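Local coordinates for insecticidal Delta-Endotoxin Cry8Ea1 (Bacillus Thuringiensis, PDB 3EB7), which kills the underground larvae of the beetle Holotrichia parallela, probably by inserting its helical N-terminal domain into gut-cell membranes to form pores, at residues 84-87 with 88-92; 113-116 with 117-121; 172-175 with 176-179. All coordinates share one frame; numbering follows the deposited sequence. Where two conformers were deposited one is given.

Contact 1: 84-87 with 88-92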
loop_
_atom_site.group_PDB
_atom_site.type_symbol
_atom_site.label_atom_id
_atom_site.label_comp_id
_atom_site.label_asym_id
_atom_site.label_seq_id
_atom_site.Cartn_x
_atom_site.Cartn_y
_atom_site.Cartn_z
ATOM N N LEU A 84 5.439 30.532 1.529
ATOM C CA LEU A 84 5.540 31.517 2.586
ATOM C C LEU A 84 5.606 30.876 3.981
ATOM O O LEU A 84 6.325 31.357 4.850
ATOM C CB LEU A 84 4.372 32.499 2.499
ATOM C CG LEU A 84 4.152 33.202 1.161
ATOM C CD1 LEU A 84 2.827 33.924 1.172
ATOM C CD2 LEU A 84 5.285 34.180 0.835
ATOM N N TYR A 85 4.838 29.810 4.189
ATOM C CA TYR A 85 4.917 29.035 5.425
ATOM C C TYR A 85 6.274 28.336 5.533
ATOM O O TYR A 85 6.896 28.358 6.588
ATOM C CB TYR A 85 3.786 28.024 5.496
ATOM C CG TYR A 85 3.823 27.119 6.696
ATOM C CD1 TYR A 85 3.830 27.643 8.006
ATOM C CD2 TYR A 85 3.804 25.726 6.538
ATOM C CE1 TYR A 85 3.848 26.794 9.108
ATOM C CE2 TYR A 85 3.830 24.863 7.651
ATOM C CZ TYR A 85 3.836 25.403 8.920
ATOM O OH TYR A 85 3.848 24.560 10.009
ATOM N N LEU A 86 6.746 27.729 4.447
ATOM C CA LEU A 86 8.114 27.174 4.472
ATOM C C LEU A 86 9.182 28.235 4.780
ATOM O O LEU A 86 10.089 27.989 5.585
ATOM C CB LEU A 86 8.457 26.455 3.165
ATOM C CG LEU A 86 9.859 25.860 3.061
ATOM C CD1 LEU A 86 10.043 24.754 4.100
ATOM C CD2 LEU A 86 10.123 25.372 1.631
ATOM N N THR A 87 9.087 29.405 4.152
ATOM C CA THR A 87 10.069 30.460 4.395
ATOM C C THR A 87 9.991 30.971 5.849
ATOM O O THR A 87 11.023 31.240 6.457
ATOM C CB THR A 87 9.956 31.609 3.364
ATOM O OG1 THR A 87 10.280 31.097 2.069
ATOM C CG2 THR A 87 10.918 32.783 3.692
ATOM N N ALA A 88 8.776 31.066 6.392
ATOM C CA ALA A 88 8.551 31.424 7.792
ATOM C C ALA A 88 9.079 30.369 8.799
ATOM O O ALA A 88 9.581 30.733 9.873
ATOM C CB ALA A 88 7.074 31.760 8.048
ATOM N N LEU A 89 8.983 29.081 8.446
ATOM C CA LEU A 89 9.617 28.009 9.219
ATOM C C LEU A 89 11.140 28.076 9.158
ATOM O O LEU A 89 11.808 27.731 10.137
ATOM C CB LEU A 89 9.187 26.639 8.718
ATOM C CG LEU A 89 7.794 26.132 9.076
ATOM C CD1 LEU A 89 7.402 25.012 8.112
ATOM C CD2 LEU A 89 7.733 25.658 10.535
ATOM N N GLU A 90 11.697 28.481 8.016
ATOM C CA GLU A 90 13.149 28.521 7.882
ATOM C C GLU A 90 13.696 29.688 8.676
ATOM O O GLU A 90 14.718 29.553 9.339
ATOM C CB GLU A 90 13.594 28.576 6.415
ATOM C CG GLU A 90 13.408 27.253 5.657
ATOM C CD GLU A 90 13.432 27.397 4.117
ATOM O OE1 GLU A 90 13.337 28.537 3.590
ATOM O OE2 GLU A 90 13.544 26.354 3.421
ATOM N N GLU A 91 12.987 30.818 8.634
ATOM C CA GLU A 91 13.379 31.993 9.400
ATOM C C GLU A 91 13.084 31.869 10.901
ATOM O O GLU A 91 13.710 32.545 11.709
ATOM C CB GLU A 91 12.808 33.287 8.801
ATOM C CG GLU A 91 13.575 33.820 7.554
ATOM C CD GLU A 91 15.134 33.647 7.618
ATOM O OE1 GLU A 91 15.776 34.216 8.544
ATOM O OE2 GLU A 91 15.714 32.945 6.732
ATOM N N TRP A 92 12.146 30.999 11.276
ATOM C CA TRP A 92 11.950 30.637 12.679
ATOM C C TRP A 92 13.088 29.759 13.185
ATOM O O TRP A 92 13.621 30.008 14.264
ATOM C CB TRP A 92 10.602 29.936 12.908
ATOM C CG TRP A 92 10.412 29.402 14.306
ATOM C CD1 TRP A 92 10.465 30.122 15.473
ATOM C CD2 TRP A 92 10.121 28.051 14.689
ATOM N NE1 TRP A 92 10.254 29.301 16.556
ATOM C CE2 TRP A 92 10.029 28.028 16.110
ATOM C CE3 TRP A 92 9.949 26.857 13.978
ATOM C CZ2 TRP A 92 9.763 26.859 16.834
ATOM C CZ3 TRP A 92 9.690 25.690 14.694
ATOM C CH2 TRP A 92 9.596 25.699 16.115
#
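Within the N-terminal helical bundle of this three-domain delta-endotoxin, Y85 and L89 meet one turn apart, near the C-terminal end of helix 65-93. It is a CH-pi contact: CD1 of L89 sits over one face of the phenol, 3.8 Å from the centroid of the Y85 ring and 20° off the ring normal, nearest to CE2 on the rim. The tyrosine reaches that place because its CG is anti to the backbone N (chi1 177°), which swings the ring alongside the following turn. Its hydroxyl is held from outside by a hydrogen bond with D149, while F109 and L112 of helix 99-119 also pack on this residue. The backbone is regular here, L89 N donating to Y85 O at 2.9 Å. On a neighbouring flank L86, which packs on Y33 and I37 of helix 26-40, meets the extended side chain of E90, whose CB also leans back toward the preceding turn. No hydrogen bond joins these two side chains: the carboxylate oxygen OE2 of E90 rests against the aliphatic CG of L86, 3.7 Å away.

Contact 2: 113-116 with 117-121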
loop_
_atom_site.group_PDB
_atom_site.type_symbol
_atom_site.label_atom_id
_atom_site.label_comp_id
_atom_site.label_asym_id
_atom_site.label_seq_id
_atom_site.Cartn_x
_atom_site.Cartn_y
_atom_site.Cartn_z
ATOM N N ASP A 113 -4.375 26.686 7.563
ATOM C CA ASP A 113 -5.437 25.905 8.194
ATOM C C ASP A 113 -6.786 26.470 7.736
ATOM O O ASP A 113 -7.695 25.757 7.312
ATOM C CB ASP A 113 -5.257 25.918 9.723
ATOM C CG ASP A 113 -6.398 25.238 10.459
ATOM O OD1 ASP A 113 -7.019 25.862 11.331
ATOM O OD2 ASP A 113 -6.706 24.078 10.153
ATOM N N SER A 114 -6.882 27.776 7.756
ATOM C CA SER A 114 -8.105 28.442 7.335
ATOM C C SER A 114 -8.482 28.147 5.880
ATOM O O SER A 114 -9.646 27.945 5.580
ATOM C CB SER A 114 -8.000 29.943 7.592
ATOM O OG SER A 114 -8.672 30.650 6.575
ATOM N N LEU A 115 -7.485 28.093 4.998
ATOM C CA LEU A 115 -7.675 27.787 3.572
ATOM C C LEU A 115 -8.093 26.317 3.362
ATOM O O LEU A 115 -9.006 25.994 2.575
ATOM C CB LEU A 115 -6.355 28.083 2.838
ATOM C CG LEU A 115 -6.002 29.361 2.037
ATOM C CD1 LEU A 115 -6.990 30.485 2.104
ATOM C CD2 LEU A 115 -4.599 29.836 2.337
ATOM N N PHE A 116 -7.446 25.418 4.095
ATOM C CA PHE A 116 -7.825 24.021 4.072
ATOM C C PHE A 116 -9.271 23.850 4.448
ATOM O O PHE A 116 -10.014 23.226 3.711
ATOM C CB PHE A 116 -6.912 23.184 4.957
ATOM C CG PHE A 116 -5.648 22.806 4.294
ATOM C CD1 PHE A 116 -4.431 23.248 4.788
ATOM C CD2 PHE A 116 -5.666 21.996 3.144
ATOM C CE1 PHE A 116 -3.232 22.880 4.153
ATOM C CE2 PHE A 116 -4.494 21.618 2.506
ATOM C CZ PHE A 116 -3.270 22.061 2.998
ATOM N N THR A 117 -9.685 24.431 5.569
ATOM C CA THR A 117 -11.095 24.414 5.974
ATOM C C THR A 117 -12.050 24.923 4.881
ATOM O O THR A 117 -13.102 24.334 4.667
ATOM C CB THR A 117 -11.295 25.198 7.279
ATOM O OG1 THR A 117 -10.417 24.666 8.267
ATOM C CG2 THR A 117 -12.735 25.105 7.795
ATOM N N GLN A 118 -11.684 26.007 4.199
ATOM C CA GLN A 118 -12.545 26.572 3.143
ATOM C C GLN A 118 -12.529 25.737 1.883
ATOM O O GLN A 118 -13.536 25.646 1.206
ATOM C CB GLN A 118 -12.157 28.000 2.747
ATOM C CG GLN A 118 -12.131 29.059 3.861
ATOM C CD GLN A 118 -11.861 30.465 3.272
ATOM O OE1 GLN A 118 -10.873 30.686 2.564
ATOM N NE2 GLN A 118 -12.769 31.404 3.548
ATOM N N TYR A 119 -11.390 25.138 1.551
ATOM C CA TYR A 119 -11.205 24.517 0.227
ATOM C C TYR A 119 -11.554 23.022 0.136
ATOM O O TYR A 119 -11.920 22.543 -0.935
ATOM C CB TYR A 119 -9.767 24.718 -0.259
ATOM C CG TYR A 119 -9.376 26.136 -0.595
ATOM C CD1 TYR A 119 -8.026 26.506 -0.702
ATOM C CD2 TYR A 119 -10.349 27.112 -0.795
ATOM C CE1 TYR A 119 -7.660 27.831 -1.033
ATOM C CE2 TYR A 119 -9.998 28.415 -1.107
ATOM C CZ TYR A 119 -8.668 28.765 -1.239
ATOM O OH TYR A 119 -8.385 30.058 -1.597
ATOM N N MET A 120 -11.399 22.271 1.222
ATOM C CA MET A 120 -11.682 20.815 1.171
ATOM C C MET A 120 -13.000 20.422 0.465
ATOM O O MET A 120 -13.029 19.389 -0.217
ATOM C CB MET A 120 -11.588 20.146 2.552
ATOM C CG MET A 120 -10.182 20.100 3.140
ATOM S SD MET A 120 -8.937 19.320 2.071
ATOM C CE MET A 120 -9.593 17.643 1.889
ATOM N N PRO A 121 -14.092 21.213 0.651
ATOM C CA PRO A 121 -15.348 20.867 -0.046
ATOM C C PRO A 121 -15.262 20.920 -1.566
ATOM O O PRO A 121 -16.027 20.230 -2.237
ATOM C CB PRO A 121 -16.367 21.878 0.502
ATOM C CG PRO A 121 -15.829 22.297 1.868
ATOM C CD PRO A 121 -14.295 22.328 1.605
#
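L115 and Y119 run alongside each other on helix 99-119, with CG of L115 3.8 Å from CE1 of Y119. The tyrosine ring also leans over the backbone of the earlier turn: its CG is 3.2 Å from L115 O, and one face looks onto CA of L115. That same carbonyl takes the amide hydrogen of Y119, with Y119 N 2.7 Å from L115 O and nearly along the C=O axis. One residue on, F116 and M120 repeat the spacing more loosely, the sulfur SD of M120 lying at the edge of the phenyl ring, near its plane, 4.4 Å from CD2 of F116. The bend at chi2 (-55°) of M120 carries the sulfur there. On another flank D113 O accepts two bonds from T117: a straight one from the amide (179° at the hydrogen) and one from OG1 of T117, 3.1 Å from D113 O, whose donor stands above the carbonyl plane. With OG1 beside its own backbone N (chi1 -55°), the threonine hydroxyl can turn back to that carbonyl. Further out, the D113 carboxylate makes a salt bridge with R170 and a hydrogen bond with H143, and the H143 ring stacks on F116. These i to i+4 pairs, with a hydroxyl folded back onto the preceding turn, belong to an amphipathic helix of the toxin's N-terminal bundle.

Contact 3: 172-175 with 176-179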
loop_
_atom_site.group_PDB
_atom_site.type_symbol
_atom_site.label_atom_id
_atom_site.label_comp_id
_atom_site.label_asym_id
_atom_site.label_seq_id
_atom_site.Cartn_x
_atom_site.Cartn_y
_atom_site.Cartn_z
ATOM N N MET A 172 -7.866 14.843 15.215
ATOM C CA MET A 172 -8.480 13.516 15.434
ATOM C C MET A 172 -9.787 13.370 14.687
ATOM O O MET A 172 -10.073 12.336 14.100
ATOM C CB MET A 172 -8.739 13.268 16.911
ATOM C CG MET A 172 -7.491 13.174 17.738
ATOM S SD MET A 172 -7.963 12.438 19.304
ATOM C CE MET A 172 -9.058 13.714 19.983
ATOM N N SER A 173 -10.586 14.422 14.712
ATOM C CA SER A 173 -11.839 14.380 14.001
ATOM C C SER A 173 -11.590 14.263 12.485
ATOM O O SER A 173 -12.345 13.619 11.758
ATOM C CB SER A 173 -12.675 15.614 14.352
ATOM O OG SER A 173 -13.736 15.791 13.415
ATOM N N LEU A 174 -10.509 14.867 12.018
ATOM C CA LEU A 174 -10.261 14.968 10.581
ATOM C C LEU A 174 -9.574 13.718 10.039
ATOM O O LEU A 174 -9.878 13.295 8.911
ATOM C CB LEU A 174 -9.499 16.255 10.232
ATOM C CG LEU A 174 -10.259 17.600 10.292
ATOM C CD1 LEU A 174 -9.305 18.782 9.955
ATOM C CD2 LEU A 174 -11.556 17.684 9.408
ATOM N N ILE A 175 -8.694 13.110 10.838
ATOM C CA ILE A 175 -8.176 11.795 10.492
ATOM C C ILE A 175 -9.327 10.852 10.170
ATOM O O ILE A 175 -9.335 10.211 9.108
ATOM C CB ILE A 175 -7.297 11.155 11.592
ATOM C CG1 ILE A 175 -6.007 11.954 11.793
ATOM C CG2 ILE A 175 -6.970 9.664 11.252
ATOM C CD1 ILE A 175 -5.276 11.600 13.083
ATOM N N ALA A 176 -10.293 10.772 11.087
ATOM C CA ALA A 176 -11.504 9.943 10.898
ATOM C C ALA A 176 -12.264 10.315 9.646
ATOM O O ALA A 176 -12.531 9.463 8.809
ATOM C CB ALA A 176 -12.430 10.022 12.126
ATOM N N GLN A 177 -12.612 11.583 9.510
ATOM C CA GLN A 177 -13.429 12.036 8.377
ATOM C C GLN A 177 -12.743 11.830 7.013
ATOM O O GLN A 177 -13.360 11.317 6.098
ATOM C CB GLN A 177 -13.836 13.505 8.572
ATOM C CG GLN A 177 -14.345 14.151 7.277
ATOM C CD GLN A 177 -14.755 15.636 7.393
ATOM O OE1 GLN A 177 -15.362 16.063 8.385
ATOM N NE2 GLN A 177 -14.421 16.422 6.362
ATOM N N TYR A 178 -11.476 12.236 6.889
ATOM C CA TYR A 178 -10.697 12.058 5.659
ATOM C C TYR A 178 -10.460 10.576 5.352
ATOM O O TYR A 178 -10.501 10.184 4.209
ATOM C CB TYR A 178 -9.337 12.795 5.723
ATOM C CG TYR A 178 -9.391 14.330 5.837
ATOM C CD1 TYR A 178 -8.294 15.046 6.316
ATOM C CD2 TYR A 178 -10.527 15.045 5.482
ATOM C CE1 TYR A 178 -8.328 16.429 6.439
ATOM C CE2 TYR A 178 -10.588 16.433 5.598
ATOM C CZ TYR A 178 -9.488 17.129 6.071
ATOM O OH TYR A 178 -9.536 18.516 6.159
ATOM N N SER A 179 -10.207 9.749 6.366
ATOM C CA SER A 179 -10.044 8.328 6.112
ATOM C C SER A 179 -11.340 7.757 5.544
ATOM O O SER A 179 -11.328 7.047 4.536
ATOM C CB SER A 179 -9.619 7.571 7.375
ATOM O OG SER A 179 -8.407 8.068 7.909
#
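CB of L174 sits over one face of the Y178 ring, one turn on in helix 161-191, a long helix of the N-terminal bundle. It stands 4.0 Å from the ring plane, nearer the CE1 edge than the centre, and the rest of the leucine follows the phenol outward until its two methyls reach the far end. CD1 of L174 approaches the hydroxyl, 3.8 Å from OH of Y178, and CD2 of L174 comes to 4.0 Å from CZ of Y178. Both residues place CG beside their own backbone N (chi1 -73° for L174 and -64° for Y178), consistent with the two leaving the helix in like directions. The root of the ring rests on the earlier turn, with CG of Y178 3.3 Å from L174 O, the oxygen that also accepts the Y178 amide. Outward from this pair, H143 and L144 of helix 133-153 touch L174, and the tyrosine hydroxyl is hydrogen-bonded to ND1 of H143, so the phenol is held at its polar end as well as over its face. I175, A176 and S179 turn another flank of the helix to Y541, a loop residue of the C-terminal delta-endotoxin region, so this side faces another part of the toxin. There S179 folds its hydroxyl back on the helix: OG and N of S179 both bond to I175 O, from opposite faces of the carbonyl plane, the OG bond being the shorter at 2.6 Å.

In the fold
Along the chain the three contacts come in series, one on each of three helices of the N-terminal domain: 65-93, then 99-119, which follows it directly, then 161-191. Contacts 1 and 2 have centres 20 Å apart and do not touch, their nearest atoms being about 8 Å apart. Contacts 2 and 3 are closer, with centres 14 Å apart, and they meet where CG of M120 packs against OH of Y178 at 3.5 Å. H143 of helix 133-153 joins these two as well, bonding both D113 and Y178. The centres of contacts 1 and 3 are 27 Å apart, their nearest atoms about 14 Å. Together they sample a helical bundle whose members, as in related toxins, probably rearrange to enter membranes.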